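Local coordinates for protein lantibiotic dehydratase (Microbispora corallina, PDB 5EHK) that probably dehydrates serine and threonine residues of the NAI-107 precursor peptide in a tRNA-dependent manner during lantibiotic biosynthesis, at residues A[3-17]-A[782-794]. Residues are numbered along the deposited sequence; the frame is centred on the assembly and turned at random.
Sequences DSPFRAWDVFMVRTP and HLAEIVVPLERRD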
loop_
_atom_site.group_PDB
_atom_site.type_symbol
_atom_site.label_atom_id
_atom_site.label_comp_id
_atom_site.label_asym_id
_atom_site.label_seq_id
_atom_site.Cartn_x
_atom_site.Cartn_y
_atom_site.Cartn_z
ATOM N N ASP A 3 6.040 23.188 36.211
ATOM C CA ASP A 3 5.364 23.636 34.983
ATOM C C ASP A 3 5.322 22.660 33.758
ATOM O O ASP A 3 4.477 22.816 32.875
ATOM C CB ASP A 3 5.827 25.048 34.571
ATOM C CG ASP A 3 4.842 25.737 33.617
ATOM O OD1 ASP A 3 3.786 26.222 34.094
ATOM O OD2 ASP A 3 5.122 25.818 32.397
ATOM N N SER A 4 6.223 21.681 33.691
ATOM C CA SER A 4 6.142 20.652 32.646
ATOM C C SER A 4 5.002 19.687 32.929
ATOM O O SER A 4 4.645 19.492 34.074
ATOM C CB SER A 4 7.444 19.847 32.546
ATOM O OG SER A 4 7.296 18.734 31.661
ATOM N N PRO A 5 4.405 19.094 31.878
ATOM C CA PRO A 5 3.397 18.063 32.137
ATOM C C PRO A 5 4.048 16.789 32.667
ATOM O O PRO A 5 3.341 15.918 33.164
ATOM C CB PRO A 5 2.804 17.799 30.755
ATOM C CG PRO A 5 3.897 18.138 29.808
ATOM C CD PRO A 5 4.623 19.298 30.433
ATOM N N PHE A 6 5.370 16.683 32.584
ATOM C CA PHE A 6 6.056 15.545 33.194
ATOM C C PHE A 6 6.871 16.002 34.410
ATOM O O PHE A 6 7.422 17.111 34.412
ATOM C CB PHE A 6 6.973 14.824 32.191
ATOM C CG PHE A 6 6.269 14.370 30.949
ATOM C CD1 PHE A 6 5.364 13.320 30.993
ATOM C CD2 PHE A 6 6.503 15.005 29.742
ATOM C CE1 PHE A 6 4.708 12.908 29.858
ATOM C CE2 PHE A 6 5.856 14.608 28.602
ATOM C CZ PHE A 6 4.946 13.550 28.659
ATOM N N ARG A 7 6.916 15.151 35.437
ATOM C CA ARG A 7 7.770 15.348 36.600
ATOM C C ARG A 7 8.700 14.141 36.673
ATOM O O ARG A 7 8.232 13.012 36.659
ATOM C CB ARG A 7 6.908 15.391 37.870
ATOM C CG ARG A 7 7.692 15.442 39.198
ATOM C CD ARG A 7 6.805 15.120 40.435
ATOM N NE ARG A 7 5.617 15.967 40.544
ATOM C CZ ARG A 7 5.568 17.117 41.211
ATOM N NH1 ARG A 7 6.654 17.564 41.829
ATOM N NH2 ARG A 7 4.440 17.831 41.235
ATOM N N ALA A 8 10.009 14.366 36.765
ATOM C CA ALA A 8 10.966 13.261 36.917
ATOM C C ALA A 8 10.951 12.687 38.332
ATOM O O ALA A 8 10.529 13.348 39.287
ATOM C CB ALA A 8 12.378 13.704 36.544
ATOM N N TRP A 9 11.385 11.438 38.454
ATOM C CA TRP A 9 11.553 10.772 39.750
ATOM C C TRP A 9 12.674 11.411 40.552
ATOM O O TRP A 9 13.538 12.071 39.985
ATOM C CB TRP A 9 11.924 9.310 39.536
ATOM C CG TRP A 9 10.803 8.384 39.242
ATOM C CD1 TRP A 9 9.497 8.704 38.987
ATOM C CD2 TRP A 9 10.887 6.962 39.180
ATOM N NE1 TRP A 9 8.762 7.557 38.783
ATOM C CE2 TRP A 9 9.600 6.476 38.882
ATOM C CE3 TRP A 9 11.927 6.055 39.358
ATOM C CZ2 TRP A 9 9.327 5.126 38.755
ATOM C CZ3 TRP A 9 11.657 4.714 39.233
ATOM C CH2 TRP A 9 10.365 4.259 38.933
ATOM N N ASP A 10 12.695 11.183 41.862
ATOM C CA ASP A 10 13.799 11.693 42.670
ATOM C C ASP A 10 15.078 10.955 42.320
ATOM O O ASP A 10 16.123 11.580 42.150
ATOM C CB ASP A 10 13.561 11.469 44.166
ATOM C CG ASP A 10 12.498 12.370 44.742
ATOM O OD1 ASP A 10 12.152 13.384 44.102
ATOM O OD2 ASP A 10 12.044 12.075 45.868
ATOM N N VAL A 11 14.994 9.626 42.214
ATOM C CA VAL A 11 16.172 8.811 41.932
ATOM C C VAL A 11 16.223 8.470 40.466
ATOM O O VAL A 11 15.210 8.585 39.765
ATOM C CB VAL A 11 16.195 7.503 42.731
ATOM C CG1 VAL A 11 16.132 7.796 44.215
ATOM C CG2 VAL A 11 15.045 6.606 42.307
ATOM N N PHE A 12 17.401 8.054 40.010
ATOM C CA PHE A 12 17.595 7.642 38.635
ATOM C C PHE A 12 18.723 6.645 38.577
ATOM O O PHE A 12 19.457 6.514 39.541
ATOM C CB PHE A 12 17.855 8.841 37.709
ATOM C CG PHE A 12 18.955 9.765 38.167
ATOM C CD1 PHE A 12 20.289 9.360 38.143
ATOM C CD2 PHE A 12 18.660 11.058 38.579
ATOM C CE1 PHE A 12 21.295 10.212 38.541
ATOM C CE2 PHE A 12 19.662 11.913 38.977
ATOM C CZ PHE A 12 20.981 11.485 38.960
ATOM N N MET A 13 18.832 5.903 37.476
ATOM C CA MET A 13 19.895 4.913 37.337
ATOM C C MET A 13 21.007 5.480 36.470
ATOM O O MET A 13 20.773 6.374 35.669
ATOM C CB MET A 13 19.373 3.593 36.760
ATOM C CG MET A 13 20.351 2.428 36.894
ATOM S SD MET A 13 19.909 0.906 36.015
ATOM C CE MET A 13 20.216 1.369 34.306
ATOM N N VAL A 14 22.218 4.969 36.646
ATOM C CA VAL A 14 23.371 5.444 35.901
ATOM C C VAL A 14 24.003 4.229 35.285
ATOM O O VAL A 14 24.122 3.201 35.956
ATOM C CB VAL A 14 24.408 6.105 36.821
ATOM C CG1 VAL A 14 25.597 6.582 36.013
ATOM C CG2 VAL A 14 23.775 7.260 37.578
ATOM N N ARG A 15 24.332 4.318 33.998
ATOM C CA ARG A 15 25.097 3.275 33.322
ATOM C C ARG A 15 26.466 3.851 33.069
ATOM O O ARG A 15 26.578 5.016 32.689
ATOM C CB ARG A 15 24.492 2.903 31.969
ATOM C CG ARG A 15 22.982 2.795 31.889
ATOM C CD ARG A 15 22.579 2.389 30.474
ATOM N NE ARG A 15 21.148 2.140 30.350
ATOM C CZ ARG A 15 20.330 2.900 29.627
ATOM N NH1 ARG A 15 20.798 3.952 28.956
ATOM N NH2 ARG A 15 19.044 2.616 29.578
ATOM N N THR A 16 27.510 3.063 33.278
ATOM C CA THR A 16 28.864 3.573 33.086
ATOM C C THR A 16 29.917 2.477 32.903
ATOM O O THR A 16 29.776 1.391 33.461
ATOM C CB THR A 16 29.219 4.510 34.250
ATOM O OG1 THR A 16 29.224 5.860 33.766
ATOM C CG2 THR A 16 30.571 4.158 34.894
ATOM N N PRO A 17 30.972 2.750 32.113
ATOM C CA PRO A 17 32.040 1.744 31.998
ATOM C C PRO A 17 33.013 1.764 33.191
ATOM O O PRO A 17 33.085 2.769 33.895
ATOM C CB PRO A 17 32.759 2.162 30.707
ATOM C CG PRO A 17 32.542 3.637 30.624
ATOM C CD PRO A 17 31.206 3.919 31.248
ATOM N N HIS A 782 30.228 12.566 29.558
ATOM C CA HIS A 782 29.987 12.098 28.194
ATOM C C HIS A 782 30.157 10.581 28.072
ATOM O O HIS A 782 29.759 9.978 27.080
ATOM C CB HIS A 782 30.941 12.819 27.235
ATOM C CG HIS A 782 32.372 12.411 27.400
ATOM N ND1 HIS A 782 33.138 12.810 28.473
ATOM C CD2 HIS A 782 33.181 11.654 26.618
ATOM C CE1 HIS A 782 34.351 12.299 28.354
ATOM N NE2 HIS A 782 34.405 11.597 27.237
ATOM N N LEU A 783 30.710 9.971 29.110
ATOM C CA LEU A 783 30.957 8.542 29.116
ATOM C C LEU A 783 29.967 7.858 30.023
ATOM O O LEU A 783 30.121 6.677 30.340
ATOM C CB LEU A 783 32.334 8.248 29.688
ATOM C CG LEU A 783 33.560 8.742 28.944
ATOM C CD1 LEU A 783 34.779 8.047 29.528
ATOM C CD2 LEU A 783 33.411 8.480 27.467
ATOM N N ALA A 784 28.948 8.591 30.442
ATOM C CA ALA A 784 28.007 8.061 31.398
ATOM C C ALA A 784 26.616 8.367 30.913
ATOM O O ALA A 784 26.350 9.469 30.424
ATOM C CB ALA A 784 28.229 8.697 32.727
ATOM N N GLU A 785 25.735 7.381 31.026
ATOM C CA GLU A 785 24.340 7.554 30.655
ATOM C C GLU A 785 23.515 7.672 31.926
ATOM O O GLU A 785 23.724 6.929 32.888
ATOM C CB GLU A 785 23.851 6.376 29.804
ATOM C CG GLU A 785 23.480 6.752 28.375
ATOM C CD GLU A 785 23.539 5.556 27.420
ATOM O OE1 GLU A 785 23.146 4.443 27.840
ATOM O OE2 GLU A 785 24.020 5.721 26.265
ATOM N N ILE A 786 22.593 8.617 31.935
ATOM C CA ILE A 786 21.669 8.751 33.043
ATOM C C ILE A 786 20.279 8.332 32.576
ATOM O O ILE A 786 19.787 8.843 31.575
ATOM C CB ILE A 786 21.672 10.200 33.562
ATOM C CG1 ILE A 786 23.042 10.503 34.167
ATOM C CG2 ILE A 786 20.595 10.401 34.580
ATOM C CD1 ILE A 786 23.308 11.960 34.385
ATOM N N VAL A 787 19.667 7.370 33.256
ATOM C CA VAL A 787 18.302 6.979 32.914
ATOM C C VAL A 787 17.308 7.580 33.889
ATOM O O VAL A 787 17.206 7.156 35.040
ATOM C CB VAL A 787 18.107 5.464 32.945
ATOM C CG1 VAL A 787 16.749 5.120 32.379
ATOM C CG2 VAL A 787 19.180 4.778 32.148
ATOM N N VAL A 788 16.537 8.542 33.422
ATOM C CA VAL A 788 15.618 9.235 34.297
ATOM C C VAL A 788 14.171 8.997 33.921
ATOM O O VAL A 788 13.748 9.389 32.862
ATOM C CB VAL A 788 15.973 10.750 34.366
ATOM C CG1 VAL A 788 16.757 11.185 33.148
ATOM C CG2 VAL A 788 14.736 11.627 34.629
ATOM N N PRO A 789 13.421 8.306 34.790
ATOM C CA PRO A 789 11.978 8.089 34.609
ATOM C C PRO A 789 11.202 9.377 34.840
ATOM O O PRO A 789 11.676 10.237 35.556
ATOM C CB PRO A 789 11.632 7.072 35.702
ATOM C CG PRO A 789 12.960 6.412 36.033
ATOM C CD PRO A 789 13.981 7.490 35.880
ATOM N N LEU A 790 10.029 9.501 34.236
ATOM C CA LEU A 790 9.157 10.659 34.403
ATOM C C LEU A 790 7.713 10.163 34.371
ATOM O O LEU A 790 7.418 9.185 33.677
ATOM C CB LEU A 790 9.390 11.693 33.292
ATOM C CG LEU A 790 10.787 12.334 33.175
ATOM C CD1 LEU A 790 11.624 11.568 32.195
ATOM C CD2 LEU A 790 10.762 13.823 32.791
ATOM N N GLU A 791 6.827 10.796 35.142
ATOM C CA GLU A 791 5.413 10.418 35.161
ATOM C C GLU A 791 4.573 11.618 34.799
ATOM O O GLU A 791 5.024 12.754 34.949
ATOM C CB GLU A 791 4.974 9.925 36.540
ATOM C CG GLU A 791 5.807 8.797 37.116
ATOM C CD GLU A 791 5.322 8.348 38.498
ATOM O OE1 GLU A 791 4.406 9.000 39.060
ATOM O OE2 GLU A 791 5.826 7.310 38.994
ATOM N N ARG A 792 3.347 11.383 34.337
ATOM C CA ARG A 792 2.425 12.487 34.149
ATOM C C ARG A 792 2.288 13.231 35.481
ATOM O O ARG A 792 2.007 12.611 36.511
ATOM C CB ARG A 792 1.078 11.963 33.686
ATOM C CG ARG A 792 0.096 13.056 33.279
ATOM C CD ARG A 792 -1.251 12.482 32.788
ATOM N NE ARG A 792 -1.827 11.513 33.722
ATOM C CZ ARG A 792 -1.950 10.216 33.470
ATOM N NH1 ARG A 792 -1.560 9.732 32.302
ATOM N NH2 ARG A 792 -2.476 9.406 34.381
ATOM N N ARG A 793 2.525 14.545 35.465
ATOM C CA ARG A 793 2.474 15.379 36.682
ATOM C C ARG A 793 1.066 15.371 37.298
ATOM O O ARG A 793 0.901 14.977 38.446
ATOM C CB ARG A 793 2.966 16.820 36.384
ATOM C CG ARG A 793 3.193 17.724 37.613
ATOM C CD ARG A 793 3.850 19.079 37.256
ATOM N NE ARG A 793 5.231 18.907 36.807
ATOM C CZ ARG A 793 6.287 18.863 37.617
ATOM N NH1 ARG A 793 6.128 18.991 38.925
ATOM N NH2 ARG A 793 7.505 18.669 37.125
ATOM N N ASP A 794 0.066 15.746 36.505
ATOM C CA ASP A 794 -1.335 15.682 36.900
ATOM C C ASP A 794 -1.778 14.246 36.746
ATOM O O ASP A 794 -2.151 13.815 35.657
ATOM C CB ASP A 794 -2.204 16.547 36.000
ATOM C CG ASP A 794 -3.689 16.337 36.244
ATOM O OD1 ASP A 794 -4.055 15.684 37.253
ATOM O OD2 ASP A 794 -4.506 16.836 35.429
HETATM O O HOH W 1 0.816 16.724 33.997
#
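Arg793 carries CG trans to the backbone N (chi1 -170°), and a bend at chi3 turns the guanidinium edge toward the carbonyls of Ser4 and Phe6, where NE donates to Ser4 O (2.9 Å) and NH2 to Phe6 O (3.1 Å). One of its faces rests on CB of Arg7. Glu387 of helix 380-395 forms a salt bridge with the same NH2, so this charge has a partner beyond the strands. Trp9 NE1 donates to Glu791 OE2 (3.0 Å), approaching from above the carboxylate plane, which stands 75° from the indole. Pro789 CB lies over the indole face, 3.8 Å from the centroid of the five-membered ring of Trp9, a CH-pi contact. Farther along, Arg15 NH1 meets Glu785 OE1 at 2.6 Å in a salt bridge, while Val787 CG2 sits 3.3 Å from Arg15 CZ, over the guanidinium face. Ile786 CG2 makes a second CH-pi contact, with the Phe12 ring. The backbones pair antiparallel in two runs, Phe6-Ala8 against Leu790-Arg792 and Met13-Arg15 against Glu785-Val787; the register shift of two residues between them identifies an interruption. Strand 785-792 also pairs with strand 500-508, and strand 6-17 with strand 147-155, so both have a further neighbour. Chemically, polar side-chain bonds of Arg793, Trp9-Glu791 and Arg15-Glu785 supplement the backbone pairing, with Pro789 and Ile786 packed on aromatic faces.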